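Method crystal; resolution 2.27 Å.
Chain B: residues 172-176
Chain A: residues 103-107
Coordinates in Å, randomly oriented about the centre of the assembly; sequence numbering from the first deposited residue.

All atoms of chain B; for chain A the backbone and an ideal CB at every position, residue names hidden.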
# COMPACT_ATOMS: atom_id res chain seq x y z
N HIS B 172 -10.18 -14.46 -3.95
CA HIS B 172 -9.16 -14.21 -2.93
C HIS B 172 -9.68 -14.56 -1.58
O HIS B 172 -10.86 -14.35 -1.31
CB HIS B 172 -8.77 -12.73 -2.92
CG HIS B 172 -8.26 -12.24 -4.24
ND1 HIS B 172 -7.08 -12.71 -4.79
CD2 HIS B 172 -8.78 -11.37 -5.13
CE1 HIS B 172 -6.89 -12.12 -5.96
NE2 HIS B 172 -7.90 -11.31 -6.19
N ASP B 173 -8.78 -15.03 -0.71
CA ASP B 173 -9.11 -15.24 0.70
C ASP B 173 -9.19 -13.90 1.39
O ASP B 173 -8.91 -12.87 0.80
CB ASP B 173 -8.08 -16.17 1.42
CG ASP B 173 -6.72 -15.48 1.71
OD1 ASP B 173 -6.42 -14.36 1.21
OD2 ASP B 173 -5.93 -16.08 2.48
N SER B 174 -9.59 -13.92 2.64
CA SER B 174 -9.92 -12.69 3.37
C SER B 174 -8.76 -11.75 3.62
O SER B 174 -8.94 -10.52 3.68
CB SER B 174 -10.55 -13.04 4.71
OG SER B 174 -11.81 -13.58 4.43
N PHE B 175 -7.57 -12.32 3.76
CA PHE B 175 -6.39 -11.50 4.00
C PHE B 175 -6.06 -10.71 2.76
O PHE B 175 -5.78 -9.52 2.81
CB PHE B 175 -5.19 -12.37 4.44
CG PHE B 175 -3.87 -11.69 4.30
CD1 PHE B 175 -3.46 -10.77 5.24
CD2 PHE B 175 -3.03 -12.00 3.25
CE1 PHE B 175 -2.23 -10.13 5.12
CE2 PHE B 175 -1.78 -11.37 3.11
CZ PHE B 175 -1.38 -10.44 4.03
N THR B 176 -6.05 -11.40 1.64
CA THR B 176 -5.72 -10.76 0.39
C THR B 176 -6.78 -9.74 0.00
O THR B 176 -6.48 -8.59 -0.31
CB THR B 176 -5.54 -11.82 -0.72
OG1 THR B 176 -4.39 -12.60 -0.38
CG2 THR B 176 -5.32 -11.16 -2.09
N UNK A 103 2.34 -18.65 5.21
CA UNK A 103 1.49 -17.59 4.67
C UNK A 103 0.66 -16.92 5.77
O UNK A 103 0.34 -17.57 6.77
CB UNK A 103 0.57 -18.16 3.59
N UNK A 104 0.33 -15.64 5.56
CA UNK A 104 -0.62 -14.93 6.42
C UNK A 104 -2.04 -15.31 6.02
O UNK A 104 -2.37 -15.36 4.87
CB UNK A 104 -0.42 -13.42 6.33
N UNK A 105 -2.85 -15.61 7.01
CA UNK A 105 -4.18 -16.10 6.80
C UNK A 105 -5.04 -15.60 7.93
O UNK A 105 -4.67 -15.67 9.12
CB UNK A 105 -4.21 -17.63 6.70
N UNK A 106 -6.20 -15.10 7.58
CA UNK A 106 -7.20 -14.74 8.58
C UNK A 106 -7.93 -16.01 8.97
O UNK A 106 -8.47 -16.72 8.11
CB UNK A 106 -8.17 -13.68 8.06
N UNK A 107 -7.90 -16.31 10.26
CA UNK A 107 -8.59 -17.47 10.79
C UNK A 107 -10.03 -17.09 11.12
O UNK A 107 -10.34 -16.78 12.27
CB UNK A 107 -7.87 -18.02 12.03

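Chain B presents the first turn of a helix to an extended segment of chain A. B:Asp173 caps this turn, its OD1 accepting a hydrogen bond from B:Thr176 N at 3.0 Å, and B:Ser174 and B:Phe175 direct their CA-to-CB bonds toward chain A.

Position 103 has an extended backbone, and its CA-to-CB bond runs sideways, with no atom of the chain B stretch within 5.5 Å of the ideal CB. Chain B places little restriction here, and many side chains, long polar ones included, would fit. The residue is A:Lys103, whose side chain leads away from chain B and whose NZ is hydrogen-bonded elsewhere in the structure.

Position 104 is the most informative. Its backbone angles, -80/134, are those of a strand, and its CB points toward chain B, where the ideal CB lies 3.9 Å from B:Phe175 CZ. What chain B offers is the face of an aromatic ring, with no polar side-chain atom close by. A compact aliphatic residue would suit this surface; valine, isoleucine or alanine are all plausible, and a beta-branched residue would also agree with the extended backbone. The deposited residue is A:Val104. Its CB sits 3.8 Å from the centroid of the B:Phe175 ring, only 10° off the ring normal, a CH-pi contact, while CG1 packs against the same ring at 3.6 Å from B:Phe175 CE1.

At position 105 the strand alternation turns CB away from chain B. The ideal CB is still 4.8 Å from B:Asp173 OD2, so a small polar group or an aliphatic one could be accommodated. The residue is A:Val105, which makes a peripheral contact, its CG2 lying 4.4 Å from B:Asp173 OD2, too far for more than loose packing.

Position 106 faces chain B again, its ideal CB 4.2 Å from B:Ser174 CB and 4.5 Å from B:Phe175 N. The start of the helix thus offers a shallow, largely nonpolar surface to a small or medium side chain, such as valine, threonine or isoleucine. A:Val106 occupies it: CB lies 4.1 Å from B:Ser174 CB, and CG2 lies 4.0 Å from B:Phe175 CB. The backbone joins in through water 1, which accepts from A:Val106 N at 2.9 Å and from B:Phe175 N at 3.1 Å and donates a weak bond to B:Asp173 OD2 at 2.7 Å. No direct hydrogen bond links the two stretches.

Position 107 lies beyond reach of the chain B stretch, which therefore sets no preference; it is A:Ala107.

Chain A 103-107: KVVVA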
# COMPACT_ATOMS: atom_id res chain seq x y z
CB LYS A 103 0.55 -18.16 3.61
CG LYS A 103 -0.43 -19.28 4.10
CD LYS A 103 -1.46 -19.68 2.98
CE LYS A 103 -2.31 -20.95 3.32
NZ LYS A 103 -1.51 -22.05 3.98
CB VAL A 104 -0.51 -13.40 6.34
CG1 VAL A 104 -1.40 -12.76 7.43
CG2 VAL A 104 0.93 -12.96 6.50
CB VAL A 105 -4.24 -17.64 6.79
CG1 VAL A 105 -5.69 -18.12 6.80
CG2 VAL A 105 -3.55 -18.20 5.56
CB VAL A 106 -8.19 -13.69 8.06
CG1 VAL A 106 -9.32 -13.44 9.07
CG2 VAL A 106 -7.45 -12.40 7.71
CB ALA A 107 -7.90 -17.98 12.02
O HOH W 1 -7.07 -15.19 4.81
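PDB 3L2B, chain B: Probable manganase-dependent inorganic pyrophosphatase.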